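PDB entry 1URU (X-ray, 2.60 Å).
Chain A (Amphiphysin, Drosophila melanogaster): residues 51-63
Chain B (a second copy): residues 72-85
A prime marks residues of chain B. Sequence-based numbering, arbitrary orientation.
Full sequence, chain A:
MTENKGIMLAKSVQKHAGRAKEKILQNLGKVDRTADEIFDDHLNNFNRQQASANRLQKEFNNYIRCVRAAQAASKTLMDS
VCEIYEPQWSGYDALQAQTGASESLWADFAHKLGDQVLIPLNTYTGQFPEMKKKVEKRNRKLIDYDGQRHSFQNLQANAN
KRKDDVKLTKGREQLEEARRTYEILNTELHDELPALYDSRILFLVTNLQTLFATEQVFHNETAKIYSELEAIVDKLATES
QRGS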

# COMPACT_ATOMS: atom_id res chain seq x y z
N ALA A 51 -25.06 -8.20 -5.20
CA ALA A 51 -24.56 -7.38 -4.10
C ALA A 51 -23.16 -7.83 -3.69
O ALA A 51 -22.34 -7.01 -3.30
CB ALA A 51 -25.51 -7.45 -2.88
N SER A 52 -22.91 -9.14 -3.80
CA SER A 52 -21.62 -9.74 -3.42
C SER A 52 -20.53 -9.47 -4.46
O SER A 52 -19.38 -9.28 -4.11
CB SER A 52 -21.75 -11.26 -3.19
OG SER A 52 -22.58 -11.58 -2.08
N ALA A 53 -20.89 -9.45 -5.74
CA ALA A 53 -19.93 -9.16 -6.81
C ALA A 53 -19.58 -7.67 -6.88
O ALA A 53 -18.44 -7.32 -7.18
CB ALA A 53 -20.44 -9.66 -8.15
N ASN A 54 -20.55 -6.80 -6.61
CA ASN A 54 -20.35 -5.34 -6.58
C ASN A 54 -19.41 -4.95 -5.43
O ASN A 54 -18.52 -4.08 -5.58
CB ASN A 54 -21.68 -4.61 -6.44
CG ASN A 54 -22.49 -4.59 -7.74
OD1 ASN A 54 -23.62 -4.13 -7.77
ND2 ASN A 54 -21.90 -5.08 -8.82
N ARG A 55 -19.61 -5.62 -4.29
CA ARG A 55 -18.75 -5.44 -3.15
C ARG A 55 -17.32 -5.95 -3.44
O ARG A 55 -16.34 -5.33 -3.03
CB ARG A 55 -19.35 -6.15 -1.93
CG ARG A 55 -18.44 -6.24 -0.74
CD ARG A 55 -19.02 -7.03 0.42
NE ARG A 55 -18.18 -6.92 1.61
CZ ARG A 55 -18.41 -7.52 2.78
NH1 ARG A 55 -19.48 -8.29 2.96
NH2 ARG A 55 -17.55 -7.34 3.78
N LEU A 56 -17.19 -7.07 -4.14
CA LEU A 56 -15.87 -7.62 -4.40
C LEU A 56 -15.10 -6.69 -5.34
O LEU A 56 -13.92 -6.43 -5.14
CB LEU A 56 -15.96 -9.01 -5.01
CG LEU A 56 -14.64 -9.76 -5.12
CD1 LEU A 56 -14.08 -10.02 -3.73
CD2 LEU A 56 -14.85 -11.09 -5.87
N GLN A 57 -15.80 -6.17 -6.34
CA GLN A 57 -15.22 -5.26 -7.31
C GLN A 57 -14.81 -3.94 -6.64
O GLN A 57 -13.73 -3.44 -6.87
CB GLN A 57 -16.20 -5.02 -8.46
CG GLN A 57 -15.72 -4.16 -9.58
CD GLN A 57 -16.84 -3.81 -10.55
OE1 GLN A 57 -17.94 -3.42 -10.13
NE2 GLN A 57 -16.57 -3.98 -11.82
N LYS A 58 -15.66 -3.41 -5.78
CA LYS A 58 -15.35 -2.23 -4.99
C LYS A 58 -14.06 -2.43 -4.19
O LYS A 58 -13.07 -1.72 -4.42
CB LYS A 58 -16.53 -1.91 -4.06
CG LYS A 58 -16.41 -0.63 -3.30
CD LYS A 58 -17.12 -0.67 -1.93
CE LYS A 58 -17.21 0.73 -1.29
NZ LYS A 58 -18.36 1.53 -1.84
N GLU A 59 -14.05 -3.40 -3.29
CA GLU A 59 -12.89 -3.64 -2.44
C GLU A 59 -11.63 -3.95 -3.19
O GLU A 59 -10.55 -3.54 -2.79
CB GLU A 59 -13.15 -4.80 -1.46
CG GLU A 59 -14.37 -4.62 -0.56
CD GLU A 59 -14.37 -3.28 0.15
OE1 GLU A 59 -13.28 -2.79 0.54
OE2 GLU A 59 -15.48 -2.73 0.30
N PHE A 60 -11.74 -4.69 -4.29
CA PHE A 60 -10.58 -5.07 -5.06
C PHE A 60 -10.02 -3.85 -5.78
O PHE A 60 -8.83 -3.72 -5.94
CB PHE A 60 -10.91 -6.21 -6.05
CG PHE A 60 -9.70 -6.72 -6.73
CD1 PHE A 60 -8.77 -7.44 -6.02
CD2 PHE A 60 -9.43 -6.39 -8.03
CE1 PHE A 60 -7.61 -7.90 -6.63
CE2 PHE A 60 -8.26 -6.83 -8.65
CZ PHE A 60 -7.35 -7.58 -7.95
N ASN A 61 -10.90 -2.96 -6.23
CA ASN A 61 -10.45 -1.72 -6.85
C ASN A 61 -9.76 -0.82 -5.83
O ASN A 61 -8.83 -0.10 -6.15
CB ASN A 61 -11.60 -0.99 -7.57
CG ASN A 61 -11.81 -1.49 -9.00
OD1 ASN A 61 -12.93 -1.70 -9.44
ND2 ASN A 61 -10.73 -1.67 -9.72
N ASN A 62 -10.23 -0.88 -4.59
CA ASN A 62 -9.61 -0.16 -3.51
C ASN A 62 -8.22 -0.75 -3.23
O ASN A 62 -7.27 -0.02 -3.03
CB ASN A 62 -10.51 -0.18 -2.27
CG ASN A 62 -9.91 0.59 -1.11
OD1 ASN A 62 -9.63 1.78 -1.22
ND2 ASN A 62 -9.69 -0.10 0.01
N TYR A 63 -8.12 -2.08 -3.28
CA TYR A 63 -6.86 -2.80 -3.07
C TYR A 63 -5.84 -2.44 -4.12
O TYR A 63 -4.69 -2.20 -3.81
CB TYR A 63 -7.11 -4.28 -3.11
CG TYR A 63 -5.91 -5.15 -2.83
CD1 TYR A 63 -5.28 -5.12 -1.60
CD2 TYR A 63 -5.42 -6.03 -3.80
CE1 TYR A 63 -4.18 -5.94 -1.31
CE2 TYR A 63 -4.31 -6.86 -3.53
CZ TYR A 63 -3.72 -6.80 -2.27
OH TYR A 63 -2.66 -7.60 -1.97
N ALA B 72 -5.06 -2.12 5.59
CA ALA B 72 -6.48 -1.82 5.67
C ALA B 72 -7.23 -2.34 4.47
O ALA B 72 -8.30 -2.88 4.63
CB ALA B 72 -6.72 -0.33 5.80
N ALA B 73 -6.68 -2.18 3.27
CA ALA B 73 -7.40 -2.56 2.06
C ALA B 73 -7.38 -4.06 1.87
O ALA B 73 -8.34 -4.61 1.37
CB ALA B 73 -6.80 -1.87 0.84
N SER B 74 -6.31 -4.73 2.29
CA SER B 74 -6.19 -6.17 2.18
C SER B 74 -7.21 -6.86 3.09
O SER B 74 -7.68 -7.97 2.80
CB SER B 74 -4.77 -6.61 2.55
OG SER B 74 -4.62 -8.02 2.51
N LYS B 75 -7.55 -6.16 4.17
CA LYS B 75 -8.42 -6.63 5.23
C LYS B 75 -9.86 -6.55 4.74
O LYS B 75 -10.58 -7.54 4.79
CB LYS B 75 -8.21 -5.75 6.48
CG LYS B 75 -8.62 -6.37 7.84
CD LYS B 75 -10.13 -6.41 8.03
CE LYS B 75 -10.56 -6.21 9.47
NZ LYS B 75 -11.86 -5.42 9.53
N THR B 76 -10.28 -5.38 4.26
CA THR B 76 -11.64 -5.24 3.75
C THR B 76 -11.86 -6.11 2.51
O THR B 76 -13.00 -6.49 2.24
CB THR B 76 -12.01 -3.79 3.40
OG1 THR B 76 -11.22 -3.34 2.30
CG2 THR B 76 -11.70 -2.82 4.53
N LEU B 77 -10.80 -6.41 1.76
CA LEU B 77 -10.91 -7.26 0.56
C LEU B 77 -11.03 -8.69 0.97
O LEU B 77 -11.77 -9.44 0.38
CB LEU B 77 -9.72 -7.11 -0.40
CG LEU B 77 -9.62 -8.10 -1.57
CD1 LEU B 77 -10.81 -7.97 -2.47
CD2 LEU B 77 -8.35 -7.92 -2.38
N MSE B 78 -10.27 -9.09 1.98
CA MSE B 78 -10.30 -10.48 2.43
C MSE B 78 -11.61 -10.76 3.16
O MSE B 78 -12.12 -11.86 3.12
CB MSE B 78 -9.08 -10.78 3.30
CG MSE B 78 -7.81 -10.84 2.48
SE MSE B 78 -7.86 -12.24 1.02
CE MSE B 78 -8.12 -13.73 2.18
N ASP B 79 -12.18 -9.72 3.76
CA ASP B 79 -13.44 -9.82 4.45
C ASP B 79 -14.51 -10.07 3.42
O ASP B 79 -15.52 -10.67 3.72
CB ASP B 79 -13.77 -8.51 5.19
CG ASP B 79 -12.99 -8.33 6.49
OD1 ASP B 79 -12.20 -9.23 6.88
OD2 ASP B 79 -13.13 -7.30 7.18
N SER B 80 -14.29 -9.56 2.21
CA SER B 80 -15.17 -9.83 1.07
C SER B 80 -15.04 -11.22 0.54
O SER B 80 -16.04 -11.84 0.24
CB SER B 80 -14.87 -8.91 -0.08
OG SER B 80 -15.73 -7.83 -0.01
N VAL B 81 -13.81 -11.69 0.36
CA VAL B 81 -13.57 -13.01 -0.17
C VAL B 81 -14.20 -13.99 0.80
O VAL B 81 -14.84 -14.96 0.38
CB VAL B 81 -12.08 -13.34 -0.30
CG1 VAL B 81 -11.91 -14.79 -0.66
CG2 VAL B 81 -11.40 -12.46 -1.35
N CYS B 82 -14.04 -13.72 2.10
CA CYS B 82 -14.61 -14.58 3.13
C CYS B 82 -16.14 -14.53 3.06
O CYS B 82 -16.77 -15.57 3.19
CB CYS B 82 -14.08 -14.20 4.52
SG CYS B 82 -12.36 -14.73 4.85
N GLU B 83 -16.72 -13.37 2.80
CA GLU B 83 -18.19 -13.23 2.68
C GLU B 83 -18.81 -14.01 1.49
O GLU B 83 -19.84 -14.68 1.65
CB GLU B 83 -18.60 -11.74 2.58
CG GLU B 83 -20.11 -11.48 2.57
CD GLU B 83 -20.71 -11.25 1.16
OE1 GLU B 83 -21.10 -12.24 0.50
OE2 GLU B 83 -20.81 -10.07 0.72
N ILE B 84 -18.20 -13.89 0.32
CA ILE B 84 -18.73 -14.43 -0.93
C ILE B 84 -18.44 -15.93 -1.10
O ILE B 84 -19.02 -16.59 -1.95
CB ILE B 84 -18.14 -13.63 -2.12
CG1 ILE B 84 -18.89 -13.94 -3.42
CG2 ILE B 84 -16.63 -13.91 -2.30
CD1 ILE B 84 -18.76 -12.88 -4.46
N TYR B 85 -17.51 -16.43 -0.29
CA TYR B 85 -17.16 -17.83 -0.23
C TYR B 85 -18.09 -18.36 0.81
O TYR B 85 -18.18 -17.81 1.91
CB TYR B 85 -15.73 -17.96 0.26
CG TYR B 85 -15.03 -19.25 -0.06
CD1 TYR B 85 -13.94 -19.27 -0.91
CD2 TYR B 85 -15.40 -20.43 0.54
CE1 TYR B 85 -13.26 -20.42 -1.19
CE2 TYR B 85 -14.73 -21.60 0.27
CZ TYR B 85 -13.66 -21.58 -0.59
OH TYR B 85 -12.98 -22.73 -0.85
O HOH W 1 -10.10 -2.84 -0.21

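The apolar centre of this contact is Leu77′, whose side chain enters a hole lined by Leu56, Glu59, Phe60 and Tyr63. Its CA-to-CB bond points sideways, but the t,p rotamer brings the methyls nearer to chain A. CD2 lies 4.0 Å from the centroid of the Tyr63 ring and 26° off the ring normal, which places it over the face in a CH-pi contact; the same Leu77′ CD2 meets Phe60 CD1 at 3.7 Å, here at the ring edge. The other methyl, Leu77′ CD1, packs 4.1 Å from Leu56 CD1, while both methyls touch Phe60. Leu56 CD1 also lies 3.9 Å from Ser80′ CB.

The helices run nearly antiparallel, at 158°, with axes approaching to 8.7 Å. The CA atoms of Glu59 and Leu77′ come within 5.1 Å, the shortest such distance in the register. Near one end Ala73′ points toward chain A, its CB 4.0 Å from Tyr63 CA, and the CA atoms of these two residues are 5.2 Å apart. Towards the other end, Ile84′ CD1 reaches Ser52 CB at 3.6 Å.

Polar groups border this apolar strip. Thr76′ OG1 donates a hydrogen bond to Glu59 OE1 at 2.8 Å. Water 1 joins the same corner: it accepts from Asn62 ND2 at 2.8 Å and lies within hydrogen-bonding distance of Thr76′ OG1, also 2.8 Å.

Farther along, the extended Arg55 side chain, with chi1 to chi3 all t, carries its guanidinium to Glu83′. Arg55 NH1 and Glu83′ OE2 form a salt bridge at 3.2 Å, with an N-H...O angle of 140°. Proximity alone is insufficient evidence nearby: Arg55 NE is 3.1 Å from Ser80′ OG, yet the angle is too poor for a hydrogen bond. The other carboxylate oxygen, Glu83′ OE1, lies 3.0 Å from Ser52 OG.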